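Local structure of beta-2-microglobulin (Ctenopharyngodon idella, 5H5Z) at residues 53-56 with 62-65; 22-27 with 38-43. The protein forms the light chain of a bony fish MHC class I molecule, pairing with the heavy chain and probably stabilising it for peptide presentation. The protein carries 1 engineered substitution. All coordinates share one frame; numbering follows the deposited sequence.

Contact 1: residues 53-56 with 62-65; sequences TDLA and QFHL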
# COMPACT_ATOMS: atom_id res chain seq x y z
N THR B 53 9.79 -1.66 -0.64
CA THR B 53 8.89 -1.21 -1.70
C THR B 53 9.13 0.25 -2.05
O THR B 53 9.68 1.01 -1.25
CB THR B 53 7.40 -1.41 -1.32
OG1 THR B 53 7.10 -0.69 -0.12
CG2 THR B 53 7.08 -2.89 -1.13
N ASP B 54 8.73 0.63 -3.26
CA ASP B 54 8.88 2.00 -3.74
C ASP B 54 7.86 2.91 -3.09
O ASP B 54 6.73 2.49 -2.81
CB ASP B 54 8.72 2.05 -5.26
CG ASP B 54 9.83 1.31 -5.99
OD1 ASP B 54 10.97 1.25 -5.47
OD2 ASP B 54 9.57 0.79 -7.08
N LEU B 55 8.25 4.16 -2.87
CA LEU B 55 7.42 5.11 -2.14
C LEU B 55 6.07 5.34 -2.81
O LEU B 55 5.99 5.77 -3.95
CB LEU B 55 8.17 6.44 -1.96
CG LEU B 55 7.57 7.48 -1.02
CD1 LEU B 55 7.68 7.07 0.44
CD2 LEU B 55 8.25 8.82 -1.27
N ALA B 56 5.01 5.03 -2.07
CA ALA B 56 3.65 5.29 -2.52
C ALA B 56 2.78 5.76 -1.35
O ALA B 56 3.23 5.76 -0.19
CB ALA B 56 3.06 4.05 -3.18
N GLN B 62 -1.31 9.85 3.07
CA GLN B 62 -0.27 9.32 3.95
C GLN B 62 0.49 8.18 3.26
O GLN B 62 -0.10 7.39 2.51
CB GLN B 62 -0.87 8.86 5.29
CG GLN B 62 -1.58 9.98 6.04
CD GLN B 62 -2.17 9.55 7.37
OE1 GLN B 62 -2.37 10.37 8.27
NE2 GLN B 62 -2.47 8.26 7.51
N PHE B 63 1.79 8.12 3.52
CA PHE B 63 2.69 7.19 2.84
C PHE B 63 2.73 5.82 3.50
O PHE B 63 2.44 5.68 4.69
CB PHE B 63 4.11 7.78 2.81
CG PHE B 63 4.22 9.05 2.03
CD1 PHE B 63 4.37 9.01 0.65
CD2 PHE B 63 4.18 10.30 2.66
CE1 PHE B 63 4.49 10.18 -0.09
CE2 PHE B 63 4.29 11.47 1.92
CZ PHE B 63 4.44 11.41 0.55
N HIS B 64 3.08 4.80 2.72
CA HIS B 64 3.29 3.46 3.26
C HIS B 64 4.47 2.79 2.57
O HIS B 64 4.72 3.02 1.38
CB HIS B 64 2.02 2.61 3.18
CG HIS B 64 1.56 2.33 1.78
ND1 HIS B 64 1.78 1.12 1.15
CD2 HIS B 64 0.89 3.09 0.89
CE1 HIS B 64 1.27 1.16 -0.07
NE2 HIS B 64 0.72 2.35 -0.25
N LEU B 65 5.21 2.00 3.34
CA LEU B 65 6.32 1.22 2.82
C LEU B 65 6.33 -0.15 3.45
O LEU B 65 5.89 -0.32 4.59
CB LEU B 65 7.66 1.90 3.12
CG LEU B 65 7.99 3.22 2.42
CD1 LEU B 65 9.15 3.90 3.13
CD2 LEU B 65 8.32 3.01 0.94
O HOH W 1 5.28 1.38 -0.75
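F63 is the first residue of 62-65 to meet 53-56, and it does so with both backbone and ring. Its CA leans on A56 O in a CA-H...O contact of 3.4 Å, and the same carbonyl oxygen lies at the ring edge, near the ring plane. With CG anti to its own carbonyl carbon (chi1 -64°), the F63 ring is brought to L55, whose CD1 meets F63 CD1 obliquely at 3.8 Å. P34 borders both side chains, and Q93 of the MHC class I heavy chain packs on F63.

H64 supplies the single direct hydrogen bond between the segments: its N donates to A56 O over 3.1 Å, nearly straight at 165° and tilted 26° from the carbonyl plane. The imidazole, set between backbone N and carbonyl carbon, brings NE2 to 4.1 Å from A56 CB on the side of the strands away from F63. Past A56 the direct pairing is interrupted, and a water links the segments: it gives hydrogen bonds to H64 O (2.7 Å) and D54 O and receives one from T53 OG1, so three groups fix its position.

L65 puts CD2 against the backbone of 53-55, 3.3 Å from T53 O and 3.8 Å from L55 CA, and L55 CD1 touches the same methyl from the F63 side. T53 OG1 sits 3.6 Å from L65 CA and accepts a hydrogen bond from T66 N while giving its own proton to the water.

F18, V8 and Y34 of the MHC class I heavy chain pack on L55, A56 and D54 respectively. This is an irregular antiparallel edge, the interrupted strand 51-57, outermost within this chain in an immunoglobulin C1-set sheet, where beta-2-microglobulin meets its heavy chain.

Contact 2: residues 22-27 with 38-43; sequences NTLICY and IELLKN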
# COMPACT_ATOMS: atom_id res chain seq x y z
N ASN B 22 10.83 -18.60 6.04
CA ASN B 22 9.71 -17.68 6.16
C ASN B 22 10.15 -16.31 5.64
O ASN B 22 11.28 -16.15 5.16
CB ASN B 22 9.30 -17.58 7.64
CG ASN B 22 7.82 -17.30 7.84
OD1 ASN B 22 7.18 -16.61 7.04
ND2 ASN B 22 7.27 -17.82 8.93
N THR B 23 9.26 -15.33 5.72
CA THR B 23 9.58 -13.96 5.35
C THR B 23 9.17 -13.03 6.49
O THR B 23 8.03 -13.04 6.93
CB THR B 23 8.90 -13.55 4.02
OG1 THR B 23 9.29 -14.46 2.99
CG2 THR B 23 9.31 -12.14 3.61
N LEU B 24 10.13 -12.24 6.96
CA LEU B 24 9.89 -11.24 7.97
C LEU B 24 9.46 -9.95 7.29
O LEU B 24 10.15 -9.45 6.40
CB LEU B 24 11.15 -11.02 8.80
CG LEU B 24 11.11 -9.98 9.91
CD1 LEU B 24 10.16 -10.37 11.04
CD2 LEU B 24 12.53 -9.76 10.43
N ILE B 25 8.33 -9.40 7.73
CA ILE B 25 7.73 -8.24 7.09
C ILE B 25 7.50 -7.11 8.09
O ILE B 25 6.96 -7.34 9.19
CB ILE B 25 6.39 -8.60 6.40
CG1 ILE B 25 6.60 -9.72 5.37
CG2 ILE B 25 5.75 -7.36 5.78
CD1 ILE B 25 5.32 -10.40 4.92
N CYS B 26 7.92 -5.91 7.71
CA CYS B 26 7.61 -4.72 8.49
C CYS B 26 6.83 -3.74 7.61
O CYS B 26 7.38 -3.19 6.66
CB CYS B 26 8.89 -4.10 9.04
SG CYS B 26 8.65 -2.64 10.07
N TYR B 27 5.55 -3.57 7.93
CA TYR B 27 4.67 -2.66 7.21
C TYR B 27 4.58 -1.34 7.95
O TYR B 27 4.11 -1.28 9.10
CB TYR B 27 3.28 -3.28 7.06
CG TYR B 27 2.29 -2.45 6.26
CD1 TYR B 27 2.62 -1.96 4.99
CD2 TYR B 27 1.01 -2.20 6.74
CE1 TYR B 27 1.71 -1.22 4.25
CE2 TYR B 27 0.09 -1.47 6.01
CZ TYR B 27 0.44 -0.98 4.77
OH TYR B 27 -0.47 -0.25 4.06
N ILE B 38 13.93 2.58 7.56
CA ILE B 38 13.40 1.30 8.06
C ILE B 38 14.49 0.24 7.95
O ILE B 38 15.11 0.08 6.89
CB ILE B 38 12.15 0.84 7.28
CG1 ILE B 38 11.07 1.93 7.24
CG2 ILE B 38 11.59 -0.45 7.88
CD1 ILE B 38 10.03 1.74 6.16
N GLU B 39 14.74 -0.47 9.05
CA GLU B 39 15.74 -1.54 9.07
C GLU B 39 15.19 -2.75 9.80
O GLU B 39 14.55 -2.62 10.83
CB GLU B 39 17.04 -1.07 9.74
CG GLU B 39 17.81 0.02 8.99
CD GLU B 39 18.35 -0.41 7.63
OE1 GLU B 39 18.27 -1.61 7.29
OE2 GLU B 39 18.86 0.46 6.90
N LEU B 40 15.42 -3.94 9.24
CA LEU B 40 15.08 -5.18 9.94
C LEU B 40 16.30 -5.67 10.70
O LEU B 40 17.42 -5.61 10.19
CB LEU B 40 14.57 -6.24 8.96
CG LEU B 40 13.31 -5.90 8.16
CD1 LEU B 40 13.02 -6.96 7.10
CD2 LEU B 40 12.10 -5.73 9.07
N LEU B 41 16.09 -6.15 11.93
CA LEU B 41 17.19 -6.55 12.79
C LEU B 41 17.09 -7.99 13.28
O LEU B 41 16.00 -8.47 13.61
CB LEU B 41 17.29 -5.62 14.01
CG LEU B 41 17.12 -4.11 13.83
CD1 LEU B 41 17.14 -3.42 15.19
CD2 LEU B 41 18.16 -3.50 12.90
N LYS B 42 18.23 -8.66 13.33
CA LYS B 42 18.36 -9.96 13.98
C LYS B 42 19.29 -9.78 15.16
O LYS B 42 20.46 -9.41 14.99
CB LYS B 42 18.93 -11.01 13.02
CG LYS B 42 19.14 -12.37 13.66
CD LYS B 42 19.85 -13.35 12.74
CE LYS B 42 19.90 -14.73 13.39
NZ LYS B 42 20.68 -15.70 12.58
N ASN B 43 18.77 -10.04 16.36
CA ASN B 43 19.51 -9.83 17.61
C ASN B 43 20.18 -8.44 17.68
O ASN B 43 21.32 -8.30 18.12
CB ASN B 43 20.53 -10.96 17.84
CG ASN B 43 19.87 -12.33 17.88
OD1 ASN B 43 18.80 -12.50 18.46
ND2 ASN B 43 20.52 -13.31 17.27
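C26 and L40 make the closest approach between 22-27 and 38-43, with C26 CB 3.6 Å from L40 CD2. No hydrogen bond joins the segments. Their strands belong to different sheets, 8.5 Å apart at the nearest point of their axes and 143° apart in direction, so side chains alone span the gap.

L40 enters from its strand with CG anti to the carbonyl carbon (chi1 -61°), and its two methyls divide the work. CD2 goes to the C26 methylene and, more loosely, to L24 CD2 at 4.3 Å. CD1 instead turns to the backbone of the opposing strand and stops 3.9 Å from L24 O, an apolar touch on a carbonyl. L24 sends its CD2 branch across to meet L40.

The C26 sulfur is swung away from its backbone N (chi1 -178°), which turns SG away from L40 toward the I38 end. There it forms the disulfide with C81, and I38 CG2 lies 4.3 Å from it. I38 and L40, two residues apart on one strand, thus flank C26 with a branch methyl each: I38 at the sulfur, L40 at the methylene. All four touching residues are buried, and apart from that carbonyl touch the contact is between apolar side chains. It belongs to the core between the two sheets of an immunoglobulin beta sandwich, where the C26-C81 disulfide ties the sheets together.

Around it, V69 of strand 63-71 packs on L40 and F71 on L24, while I8 of strand 7-12 covers C26. On the far sheet C81 of strand 79-85 touches I38. Strand 22-31 lies between 7-12 and 63-71 in its sheet, and strand 36-42 lies between 45-46 and 79-85 in the other.

Contact 2 closes before contact 1 opens along the chain, and their centres lie 16 Å apart in the same immunoglobulin C1-set domain. Contact 2 sits near the middle of the chain and bridges the two sheets; contact 1 stays within one sheet, at its outer strand 51-57. They share that sheet because strands 22-31 and 63-71 are neighbours in it. Where they meet, L65 CD1 packs 3.8 Å from I38 CD1. Through L65 and I38 the disulfide-bearing interior runs on to the edge facing the MHC class I heavy chain, while Y27 joins H64 and the L65 backbone on the outer face.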